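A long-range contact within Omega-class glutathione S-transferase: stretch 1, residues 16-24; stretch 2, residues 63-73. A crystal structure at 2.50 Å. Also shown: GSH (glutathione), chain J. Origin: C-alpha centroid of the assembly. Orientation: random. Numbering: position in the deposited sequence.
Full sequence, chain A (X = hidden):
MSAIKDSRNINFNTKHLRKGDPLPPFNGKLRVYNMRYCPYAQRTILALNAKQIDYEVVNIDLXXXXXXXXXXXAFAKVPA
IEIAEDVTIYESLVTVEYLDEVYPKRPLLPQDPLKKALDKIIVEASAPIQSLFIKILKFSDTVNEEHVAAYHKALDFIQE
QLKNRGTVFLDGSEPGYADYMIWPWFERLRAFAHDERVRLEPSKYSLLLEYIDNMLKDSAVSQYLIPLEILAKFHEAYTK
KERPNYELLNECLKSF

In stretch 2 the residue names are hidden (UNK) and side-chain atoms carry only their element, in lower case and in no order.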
# COMPACT_ATOMS: atom_id res chain seq x y z
N HIS A 16 -17.23 -5.19 -2.25
CA HIS A 16 -16.30 -5.86 -3.15
C HIS A 16 -17.08 -6.73 -4.12
O HIS A 16 -17.90 -7.55 -3.71
CB HIS A 16 -15.30 -6.71 -2.36
CG HIS A 16 -14.32 -5.90 -1.57
ND1 HIS A 16 -14.69 -5.07 -0.54
CD2 HIS A 16 -12.97 -5.81 -1.66
CE1 HIS A 16 -13.61 -4.50 -0.03
NE2 HIS A 16 -12.56 -4.93 -0.69
N LEU A 17 -16.84 -6.55 -5.41
CA LEU A 17 -17.64 -7.21 -6.43
C LEU A 17 -17.11 -8.61 -6.70
O LEU A 17 -15.89 -8.83 -6.70
CB LEU A 17 -17.67 -6.37 -7.72
CG LEU A 17 -18.15 -4.93 -7.52
CD1 LEU A 17 -18.26 -4.21 -8.85
CD2 LEU A 17 -19.48 -4.88 -6.76
N ARG A 18 -18.02 -9.56 -6.91
CA ARG A 18 -17.65 -10.96 -7.14
C ARG A 18 -18.16 -11.41 -8.50
O ARG A 18 -18.93 -10.71 -9.15
CB ARG A 18 -18.26 -11.85 -6.06
CG ARG A 18 -18.13 -11.30 -4.64
CD ARG A 18 -19.12 -11.96 -3.67
NE ARG A 18 -19.06 -13.42 -3.72
CZ ARG A 18 -19.34 -14.22 -2.69
NH1 ARG A 18 -19.70 -13.69 -1.52
NH2 ARG A 18 -19.26 -15.55 -2.83
N LYS A 19 -17.71 -12.58 -8.94
CA LYS A 19 -18.27 -13.23 -10.13
C LYS A 19 -19.81 -13.16 -10.10
O LYS A 19 -20.45 -13.58 -9.11
CB LYS A 19 -17.79 -14.68 -10.23
CG LYS A 19 -18.45 -15.48 -11.35
CD LYS A 19 -17.46 -16.41 -12.04
CE LYS A 19 -18.02 -16.86 -13.39
NZ LYS A 19 -18.54 -15.71 -14.20
N GLY A 20 -20.39 -12.61 -11.17
CA GLY A 20 -21.84 -12.42 -11.25
C GLY A 20 -22.25 -10.99 -10.98
O GLY A 20 -23.37 -10.57 -11.30
N ASP A 21 -21.35 -10.22 -10.38
CA ASP A 21 -21.59 -8.81 -10.17
C ASP A 21 -21.46 -8.07 -11.50
O ASP A 21 -20.62 -8.42 -12.33
CB ASP A 21 -20.62 -8.25 -9.14
CG ASP A 21 -21.04 -8.58 -7.71
OD1 ASP A 21 -22.27 -8.59 -7.43
OD2 ASP A 21 -20.15 -8.81 -6.86
N PRO A 22 -22.32 -7.06 -11.71
CA PRO A 22 -22.22 -6.26 -12.94
C PRO A 22 -21.04 -5.27 -12.87
O PRO A 22 -20.70 -4.77 -11.78
CB PRO A 22 -23.56 -5.48 -12.96
CG PRO A 22 -24.36 -5.98 -11.76
CD PRO A 22 -23.39 -6.59 -10.81
N LEU A 23 -20.45 -4.99 -14.03
CA LEU A 23 -19.40 -3.99 -14.18
C LEU A 23 -20.01 -2.58 -14.29
O LEU A 23 -20.67 -2.27 -15.27
CB LEU A 23 -18.62 -4.28 -15.47
CG LEU A 23 -17.54 -3.31 -15.97
CD1 LEU A 23 -16.63 -2.92 -14.82
CD2 LEU A 23 -16.73 -3.91 -17.14
N PRO A 24 -19.78 -1.72 -13.28
CA PRO A 24 -20.33 -0.35 -13.36
C PRO A 24 -19.80 0.40 -14.58
O PRO A 24 -18.60 0.37 -14.86
CB PRO A 24 -19.81 0.30 -12.07
CG PRO A 24 -19.48 -0.87 -11.15
CD PRO A 24 -19.00 -1.95 -12.05
N UNK A 63 -11.22 -13.63 -4.10
CA UNK A 63 -11.39 -15.06 -3.90
C UNK A 63 -12.31 -15.53 -5.00
O UNK A 63 -12.08 -16.57 -5.63
c UNK A 63 -9.79 -15.94 -1.45
c UNK A 63 -12.02 -15.35 -2.52
c UNK A 63 -11.01 -15.06 -1.40
c UNK A 63 -12.53 -16.80 -2.45
N UNK A 64 -13.34 -14.73 -5.24
CA UNK A 64 -14.37 -15.01 -6.23
C UNK A 64 -14.42 -13.82 -7.21
O UNK A 64 -15.37 -13.00 -7.18
c UNK A 64 -16.79 -15.73 -6.43
o UNK A 64 -17.99 -15.50 -6.11
c UNK A 64 -15.71 -15.20 -5.51
o UNK A 64 -16.45 -16.37 -7.45
N UNK A 65 -13.40 -13.74 -8.07
CA UNK A 65 -13.19 -12.58 -8.94
C UNK A 65 -14.31 -12.39 -9.94
O UNK A 65 -14.83 -13.37 -10.49
c UNK A 65 -10.63 -12.48 -8.83
n UNK A 65 -6.89 -13.10 -9.43
c UNK A 65 -9.35 -12.62 -9.64
c UNK A 65 -8.15 -12.81 -8.71
c UNK A 65 -11.86 -12.69 -9.70
N UNK A 66 -14.69 -11.12 -10.18
CA UNK A 66 -15.61 -10.82 -11.28
C UNK A 66 -15.04 -11.32 -12.60
O UNK A 66 -13.83 -11.25 -12.88
c UNK A 66 -15.40 -8.91 -9.85
c UNK A 66 -14.35 -9.92 -9.39
c UNK A 66 -15.69 -9.29 -11.26
N UNK A 67 -15.95 -11.84 -13.42
CA UNK A 67 -15.62 -12.37 -14.72
C UNK A 67 -14.87 -11.34 -15.60
O UNK A 67 -13.93 -11.70 -16.33
o UNK A 67 -18.79 -12.88 -13.21
c UNK A 67 -18.94 -11.91 -13.99
c UNK A 67 -16.92 -12.86 -15.38
o UNK A 67 -19.76 -10.97 -13.77
c UNK A 67 -18.11 -11.84 -15.30
N UNK A 68 -15.26 -10.06 -15.49
CA UNK A 68 -14.74 -8.99 -16.35
C UNK A 68 -13.44 -8.31 -15.88
O UNK A 68 -13.02 -7.30 -16.45
c UNK A 68 -15.57 -5.40 -11.80
n UNK A 68 -18.00 -7.52 -13.62
c UNK A 68 -16.93 -6.77 -13.18
c UNK A 68 -14.57 -5.40 -12.80
c UNK A 68 -15.81 -7.91 -16.55
c UNK A 68 -16.75 -6.07 -11.97
c UNK A 68 -15.95 -6.79 -14.20
c UNK A 68 -17.71 -8.01 -14.87
c UNK A 68 -16.49 -7.58 -15.28
c UNK A 68 -14.75 -6.09 -14.00
N UNK A 69 -12.79 -8.87 -14.86
CA UNK A 69 -11.62 -8.22 -14.27
C UNK A 69 -10.44 -8.13 -15.22
O UNK A 69 -9.86 -7.04 -15.38
c UNK A 69 -9.56 -9.19 -11.11
c UNK A 69 -11.20 -8.93 -12.98
c UNK A 69 -10.24 -6.89 -11.87
c UNK A 69 -9.97 -8.33 -12.29
N UNK A 70 -10.08 -9.27 -15.82
CA UNK A 70 -8.92 -9.35 -16.72
C UNK A 70 -9.06 -8.41 -17.91
O UNK A 70 -8.09 -8.10 -18.60
o UNK A 70 -9.93 -11.41 -17.52
c UNK A 70 -8.67 -10.79 -17.23
c UNK A 70 -7.94 -11.62 -16.19
N UNK A 71 -10.29 -7.97 -18.14
CA UNK A 71 -10.60 -6.95 -19.13
C UNK A 71 -10.00 -5.60 -18.74
O UNK A 71 -9.62 -4.80 -19.61
c UNK A 71 -12.55 -5.42 -19.59
c UNK A 71 -12.13 -6.83 -19.26
o UNK A 71 -12.58 -7.73 -20.28
N UNK A 72 -9.91 -5.37 -17.43
CA UNK A 72 -9.39 -4.13 -16.87
C UNK A 72 -7.97 -4.31 -16.35
O UNK A 72 -7.16 -3.37 -16.37
c UNK A 72 -11.75 -3.58 -16.09
c UNK A 72 -11.95 -2.61 -17.27
c UNK A 72 -13.43 -2.37 -17.51
n UNK A 72 -13.61 -1.59 -18.75
c UNK A 72 -10.29 -3.68 -15.72
N UNK A 73 -7.66 -5.51 -15.87
CA UNK A 73 -6.37 -5.80 -15.25
C UNK A 73 -5.84 -7.17 -15.70
O UNK A 73 -6.18 -8.22 -15.13
c UNK A 73 -6.49 -5.72 -13.72
o UNK A 73 -5.21 -5.66 -13.09
N1 GSH J . 3.14 -6.37 -8.60
CA1 GSH J . 1.72 -6.04 -8.40
C1 GSH J . 1.51 -4.56 -8.07
O11 GSH J . 0.43 -3.95 -8.37
O12 GSH J . 2.47 -3.92 -7.50
CB1 GSH J . 1.16 -6.95 -7.32
CG1 GSH J . -0.20 -6.63 -6.77
CD1 GSH J . -0.86 -7.75 -6.00
OE1 GSH J . -0.23 -8.71 -5.59
N2 GSH J . -2.27 -7.70 -5.75
CA2 GSH J . -2.86 -8.83 -5.02
C2 GSH J . -3.79 -9.55 -5.98
O2 GSH J . -4.52 -8.89 -6.70
CB2 GSH J . -3.64 -8.33 -3.86
SG2 GSH J . -2.78 -7.84 -2.41
N3 GSH J . -3.82 -11.00 -6.01
CA3 GSH J . -4.72 -11.69 -6.93
C3 GSH J . -5.17 -13.03 -6.50
O31 GSH J . -5.81 -13.16 -5.42
O32 GSH J . -4.93 -14.03 -7.23

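Position 63 has four side-chain carbons, forked at the first, with one arm two carbons long. It makes no contact with stretch 1. This is Ile-63.

Position 64 has two carbons, the second carrying two oxygens. One of these oxygens lies 3.3 Å from Arg-18 NE, near the guanidinium plane. A short acid fits: Asp-64. The pair Arg-18 NE and Asp-64 OD2 is a salt bridge with a weak hydrogen bond. The backbone adds a firmer link, from Lys-19 N to Asp-64 O at 3.0 Å.

Position 65 has four carbons in a row ending in nitrogen. Its CA-to-CB bond points away from stretch 1. The nitrogen lies 3.1 Å from O32 of glutathione. This is Lys-65, and its NZ makes a weak hydrogen bond to that ligand oxygen.

Position 66 has three carbons closing a ring onto the backbone N. One ring carbon is 3.2 Å from Leu-17 O. This is Pro-66. Its CG also sits 4.0 Å from Leu-17 CB, an apolar contact.

Position 67 has three carbons, the third carrying two oxygens. Both oxygens approach Gly-20 N, and one also meets Lys-19 NZ. The longer acid is Glu-67. Its OE1 accepts from Gly-20 N at 2.6 Å and forms a salt bridge with Lys-19 NZ at 3.0 Å. OE2 takes a weak bond from Gly-20 N at 3.1 Å.

Position 68 has one carbon, then fused five- and six-membered rings holding eight carbons and one nitrogen. The ring nitrogen is 3.1 Å from Asp-21 O. This is Trp-68. NE1 donates to that carbonyl. Leu-23 CB lies over the five-membered ring, 3.7 Å from its centroid, while Leu-17 CD1 meets the edge at CZ2, 3.9 Å away.

Position 69 has four carbons forked at the second and no contact with stretch 1: Leu-69.

Position 70 has one carbon carrying an oxygen and a carbon, out of reach: Thr-70.

Position 71 has the same atoms and no contact: Thr-71.

Position 72 has four carbons in a row ending in nitrogen. A chain carbon reaches Leu-23. This is Lys-72, with CE 3.7 Å from Leu-23 CD2.

Position 73 has one carbon and one oxygen, out of reach: Ser-73.

The contact joins two turns. Arg-18 to Asp-21 forms a type II turn, and Glu-67 binds the Gly-20 amide in it. Asp-64 holds the start of that turn, while Trp-68 combines a hydrogen bond to Asp-21 with packing against both leucines.

Stretch 2 (63-73) IDKPEWLTTKS
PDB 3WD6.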